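PDB 2I6X: hydrolase, haloacid dehalogenase-like family from Porphyromonas gingivalis, which is of unproven specificity but probably acts as a hydrolase of the haloacid dehalogenase-like superfamily. Local coordinates for residues 34-37 against 38-42; 155-158 against 159-162; 201-204 against 205-208. All coordinates share one frame; numbering follows the deposited sequence. Where two conformers were deposited one is given.

Overall arrangement
The three contacts are local ones, each made along one helix and the residues at its ends, and they follow one another along the chain without overlapping. Contact 1 lies on the short helix 36-39, among helices 21-30, 48-54 and 59-70, well away from the parallel sheet. Contacts 2 and 3 belong to helices 153-163 and 200-207, which pack on that five-stranded sheet, the Rossmann-like core of the HAD fold. Their centres are about 25 Å apart, whereas contact 1 is about 30 Å from contact 2 and about 37 Å from contact 3, on the other side of the chain's centre. This separation is consistent with a helical cap set apart from the core domain, as in relatives.

Contact 1: residues 34-37 against 38-42; sequences ADIE and EMLDP
Two backbone hydrogen bonds close the turn: Met39 N to Asp35 O at 3.1 Å, and Leu40 N to Ile36 O at 2.8 Å. Together they span the short helix 36-39, with Asp35 at its N-cap position and Leu40 the first residue to leave helical backbone angles. The Asp35 carboxylate makes no capping bond. It runs alongside Glu38 instead, both side chains pointing the same way, and Asp35 OD1 comes within 3.0 Å of Glu38 OE2. Both oxygens are acceptors, and the two carboxylate planes are turned 69° apart.

The apolar part is built round Ile36. With CG1 anti to its backbone N (chi1 -176°), the longer branch of Ile36 reaches forward along the helix, and its CG1 lies 3.7 Å from Leu40 CD2. These two side chains run side by side. Met39, a selenomethionine, arrives differently, crossing Ile36 at about a right angle in one of its two conformers; a bend at its last torsion there brings CE to 3.9 Å from Ile36 CD1, a contact made less certain by the second conformer. Beyond the segment, Phe49 of helix 48-54 touches Ile36, Met39 and Leu40, while Ile25 of helix 21-30 touches Ile36 and Leu40. The helical turn is thus inserted between neighbouring helices of the probable cap.

Chemically the turn is divided between an acidic exposed face and an apolar inward one. The close approach of Asp35 and Glu38 would probably raise the proton affinity of one of them, unless a counter-ion offsets the charge.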
# COMPACT_ATOMS: atom_id res chain seq x y z
N ALA A 34 18.77 -12.88 8.54
CA ALA A 34 19.48 -12.17 9.60
C ALA A 34 19.81 -10.70 9.28
O ALA A 34 19.81 -9.84 10.17
CB ALA A 34 20.76 -12.95 9.97
N ASP A 35 20.10 -10.43 8.01
CA ASP A 35 20.42 -9.09 7.55
C ASP A 35 19.14 -8.38 7.09
O ASP A 35 19.19 -7.47 6.26
CB ASP A 35 21.47 -9.14 6.44
CG ASP A 35 22.86 -9.40 6.96
OD1 ASP A 35 23.43 -8.52 7.66
OD2 ASP A 35 23.42 -10.47 6.65
N ILE A 36 18.00 -8.81 7.63
CA ILE A 36 16.69 -8.28 7.21
C ILE A 36 16.53 -6.77 7.36
O ILE A 36 15.93 -6.13 6.50
CB ILE A 36 15.48 -9.01 7.90
CG1 ILE A 36 14.15 -8.47 7.35
CG2 ILE A 36 15.54 -8.93 9.43
CD1 ILE A 36 13.89 -8.86 5.88
N GLU A 37 17.04 -6.23 8.46
CA GLU A 37 16.83 -4.83 8.79
C GLU A 37 17.44 -3.93 7.71
O GLU A 37 16.83 -2.95 7.29
CB GLU A 37 17.41 -4.55 10.17
CG GLU A 37 17.17 -3.14 10.69
CD GLU A 37 17.06 -3.10 12.20
OE1 GLU A 37 17.25 -1.99 12.77
OE2 GLU A 37 16.78 -4.16 12.82
N GLU A 38 18.62 -4.30 7.23
CA GLU A 38 19.21 -3.55 6.14
C GLU A 38 18.55 -3.86 4.78
O GLU A 38 18.49 -2.98 3.91
CB GLU A 38 20.75 -3.68 6.12
CG GLU A 38 21.35 -4.49 4.97
CD GLU A 38 22.66 -5.15 5.37
OE1 GLU A 38 23.74 -4.68 4.92
OE2 GLU A 38 22.60 -6.12 6.14
N MSE A 39 18.07 -5.09 4.62
CA MSE A 39 17.36 -5.49 3.40
C MSE A 39 16.06 -4.69 3.23
O MSE A 39 15.67 -4.37 2.11
CB MSE A 39 17.06 -7.00 3.37
CG MSE A 39 18.25 -7.89 2.97
SE MSE A 39 17.77 -9.59 2.06
CE MSE A 39 16.53 -10.29 3.38
N LEU A 40 15.43 -4.37 4.36
CA LEU A 40 14.18 -3.61 4.41
C LEU A 40 14.33 -2.08 4.58
O LEU A 40 13.33 -1.38 4.74
CB LEU A 40 13.28 -4.14 5.55
CG LEU A 40 12.07 -5.02 5.22
CD1 LEU A 40 12.23 -5.79 3.93
CD2 LEU A 40 11.67 -5.97 6.35
N ASP A 41 15.56 -1.56 4.54
CA ASP A 41 15.81 -0.13 4.69
C ASP A 41 15.82 0.62 3.33
O ASP A 41 16.36 0.10 2.34
CB ASP A 41 17.13 0.09 5.48
CG ASP A 41 17.89 1.34 5.03
OD1 ASP A 41 17.66 2.43 5.62
OD2 ASP A 41 18.71 1.24 4.09
N PRO A 42 15.23 1.85 3.29
CA PRO A 42 15.24 2.74 2.09
C PRO A 42 16.63 3.29 1.72
O PRO A 42 16.80 4.50 1.51
CB PRO A 42 14.30 3.89 2.49
CG PRO A 42 13.51 3.37 3.69
CD PRO A 42 14.44 2.43 4.40

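Contact 2: residues 155-158 against 159-162; sequences IFLE and MIAD
Phe156 and Met159 run side by side in the same direction from helix 153-163, one of the helices flanking the parallel sheet of the HAD core. Phe156 CG stands beside its own backbone N (chi1 -68°), whereas the selenomethionine chain leaves anti to its N and bends only at its end. That bend carries Met159 CE obliquely to the ring, 4.1 Å from Phe156 CD1. Both side chains also touch Leu110 of strand 106-111, and the Phe156 ring meets Phe172 edge-to-face, so this side of the helix is the one laid on the sheet.

Leu157 and Ile160 form a second side-by-side pair on a different face, joined through Leu157 CD2 and Ile160 CD1 at 4.2 Å. The polar ends of Glu158 and Asp162 are engaged outside the turn, Glu158 in a salt bridge with Lys148, Asp162 in a salt bridge with Lys139 and a hydrogen bond with Tyr141.

Four successive backbone bonds establish the helical spacing. Ile160 N to Phe156 O, for example, is nearly straight, with an N-H...O angle of 175°. The same carbonyl oxygen has a carbon neighbour as well: Ile160 CG1 lies 3.2 Å from Phe156 O.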
# COMPACT_ATOMS: atom_id res chain seq x y z
N ILE A 155 4.22 5.36 -12.26
CA ILE A 155 3.08 4.68 -11.64
C ILE A 155 1.89 5.66 -11.47
O ILE A 155 0.74 5.30 -11.74
CB ILE A 155 3.44 3.92 -10.31
CG1 ILE A 155 2.37 2.84 -10.02
CG2 ILE A 155 3.71 4.93 -9.12
CD1 ILE A 155 2.55 1.98 -8.73
N PHE A 156 2.17 6.90 -11.07
CA PHE A 156 1.16 7.96 -11.10
C PHE A 156 0.55 8.18 -12.49
O PHE A 156 -0.68 8.36 -12.61
CB PHE A 156 1.74 9.27 -10.57
CG PHE A 156 2.04 9.23 -9.08
CD1 PHE A 156 1.12 9.71 -8.15
CD2 PHE A 156 3.25 8.71 -8.62
CE1 PHE A 156 1.40 9.69 -6.77
CE2 PHE A 156 3.56 8.68 -7.22
CZ PHE A 156 2.63 9.16 -6.30
N LEU A 157 1.40 8.17 -13.51
CA LEU A 157 0.94 8.46 -14.86
C LEU A 157 0.06 7.33 -15.45
O LEU A 157 -0.93 7.62 -16.12
CB LEU A 157 2.12 8.82 -15.79
CG LEU A 157 2.98 10.05 -15.39
CD1 LEU A 157 4.05 10.29 -16.42
CD2 LEU A 157 2.17 11.30 -15.29
N GLU A 158 0.42 6.08 -15.18
CA GLU A 158 -0.41 4.95 -15.57
C GLU A 158 -1.81 5.09 -14.94
O GLU A 158 -2.83 4.99 -15.65
CB GLU A 158 0.25 3.62 -15.21
CG GLU A 158 -0.47 2.41 -15.84
CD GLU A 158 0.22 1.07 -15.59
OE1 GLU A 158 1.46 1.05 -15.50
OE2 GLU A 158 -0.46 0.01 -15.53
N MSE A 159 -1.85 5.37 -13.63
CA MSE A 159 -3.07 5.62 -12.87
C MSE A 159 -3.96 6.72 -13.47
O MSE A 159 -5.15 6.51 -13.70
CB MSE A 159 -2.74 5.96 -11.41
CG MSE A 159 -3.97 6.40 -10.63
SE MSE A 159 -3.68 6.62 -8.71
CE MSE A 159 -2.64 8.30 -8.79
N ILE A 160 -3.37 7.89 -13.71
CA ILE A 160 -4.03 9.00 -14.43
C ILE A 160 -4.63 8.59 -15.77
O ILE A 160 -5.82 8.82 -16.01
CB ILE A 160 -3.06 10.20 -14.57
CG1 ILE A 160 -2.66 10.75 -13.17
CG2 ILE A 160 -3.61 11.31 -15.48
CD1 ILE A 160 -1.43 11.69 -13.22
N ALA A 161 -3.81 8.00 -16.64
CA ALA A 161 -4.29 7.50 -17.94
C ALA A 161 -5.44 6.49 -17.79
O ALA A 161 -6.46 6.60 -18.48
CB ALA A 161 -3.15 6.89 -18.73
N ASP A 162 -5.30 5.53 -16.87
CA ASP A 162 -6.28 4.47 -16.74
C ASP A 162 -7.60 4.94 -16.13
O ASP A 162 -8.67 4.51 -16.57
CB ASP A 162 -5.71 3.27 -15.96
CG ASP A 162 -6.73 2.12 -15.82
OD1 ASP A 162 -6.99 1.41 -16.81
OD2 ASP A 162 -7.29 1.93 -14.71

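Contact 3: residues 201-204 against 205-208; sequences PAIT and RLLR
Arg205 N is directed at two carbonyl oxygens of the preceding turn. Its main bond goes to Pro201 O at 3.1 Å; a weak second one reaches Ala202 O at 3.3 Å with a bent N-H...O angle of 121°. Ala202 O is therefore shared, for it also accepts from Leu206 N at 3.1 Å. The next bond runs from Leu207 N to Ile203 O at 3.0 Å. Arg208 N then turns to Arg205 O, a three-residue step in place of the four-residue spacing before it.

Helix 200-207 flanks the parallel sheet of the HAD core, with its apolar side turned to strands 170-173 and 189-191.

The Thr204 hydroxyl is satisfied within the same helix, by the carbonyl oxygen of Ile200. Its OG1 stands beside its own backbone N (chi1 -47°), which directs it back along the helix toward that carbonyl; Tyr97 OH adds a weak hydrogen bond. The Arg208 chain bends at chi3, and in one of its two conformers one face of its guanidinium lies over Thr204 O, which is 3.9 Å above the plane and offset toward the rim, so this placement is tentative.

On the side facing the sheet Ile203 uses both its branches: its CD1 meets Leu206 CD1 at 3.9 Å, and its CG2 meets Leu207 CD1 at 4.1 Å. Tyr191 touches both Ile203 and Leu206, while Leu171 touches Leu206 and Leu207. Tyr97 of helix 92-101 packs against Ile203 and Leu207.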
# COMPACT_ATOMS: atom_id res chain seq x y z
N PRO A 201 -11.39 12.83 10.77
CA PRO A 201 -11.82 14.25 10.91
C PRO A 201 -11.14 15.25 9.95
O PRO A 201 -11.82 16.07 9.34
CB PRO A 201 -11.53 14.56 12.39
CG PRO A 201 -11.64 13.21 13.09
CD PRO A 201 -10.99 12.26 12.08
N ALA A 202 -9.81 15.14 9.79
CA ALA A 202 -9.05 16.06 8.92
C ALA A 202 -9.41 15.92 7.44
O ALA A 202 -9.51 16.92 6.72
CB ALA A 202 -7.54 15.86 9.11
N ILE A 203 -9.58 14.68 6.99
CA ILE A 203 -9.99 14.44 5.60
C ILE A 203 -11.45 14.91 5.36
O ILE A 203 -11.72 15.58 4.36
CB ILE A 203 -9.74 12.96 5.20
CG1 ILE A 203 -8.24 12.60 5.25
CG2 ILE A 203 -10.36 12.61 3.84
CD1 ILE A 203 -7.28 13.57 4.56
N THR A 204 -12.36 14.61 6.30
CA THR A 204 -13.77 15.07 6.25
C THR A 204 -13.82 16.59 6.07
O THR A 204 -14.74 17.12 5.44
CB THR A 204 -14.54 14.68 7.56
OG1 THR A 204 -14.30 13.31 7.88
CG2 THR A 204 -16.05 14.90 7.42
N ARG A 205 -12.82 17.27 6.65
CA ARG A 205 -12.63 18.71 6.55
C ARG A 205 -12.19 19.12 5.16
O ARG A 205 -12.75 20.04 4.58
CB ARG A 205 -11.58 19.19 7.56
CG ARG A 205 -12.08 20.11 8.65
CD ARG A 205 -11.58 21.54 8.41
NE ARG A 205 -11.67 22.41 9.60
CZ ARG A 205 -10.70 22.54 10.51
NH1 ARG A 205 -10.86 23.35 11.55
NH2 ARG A 205 -9.55 21.87 10.38
N LEU A 206 -11.16 18.45 4.64
CA LEU A 206 -10.63 18.79 3.32
C LEU A 206 -11.71 18.69 2.26
O LEU A 206 -11.78 19.53 1.37
CB LEU A 206 -9.44 17.90 2.94
CG LEU A 206 -8.09 18.07 3.64
CD1 LEU A 206 -7.05 17.16 3.01
CD2 LEU A 206 -7.58 19.52 3.65
N LEU A 207 -12.56 17.67 2.38
CA LEU A 207 -13.60 17.40 1.38
C LEU A 207 -14.69 18.47 1.36
O LEU A 207 -15.36 18.65 0.35
CB LEU A 207 -14.19 16.00 1.57
CG LEU A 207 -13.17 14.85 1.51
CD1 LEU A 207 -13.83 13.53 1.82
CD2 LEU A 207 -12.44 14.82 0.16
N ARG A 208 -14.83 19.19 2.47
CA ARG A 208 -15.79 20.30 2.61
C ARG A 208 -15.47 21.51 1.73
O ARG A 208 -16.34 22.34 1.45
CB ARG A 208 -15.85 20.77 4.06
CG ARG A 208 -17.19 20.58 4.72
CD ARG A 208 -17.17 21.07 6.15
NE ARG A 208 -17.16 19.97 7.10
CZ ARG A 208 -16.29 19.81 8.09
NH1 ARG A 208 -15.33 20.71 8.31
NH2 ARG A 208 -16.39 18.77 8.89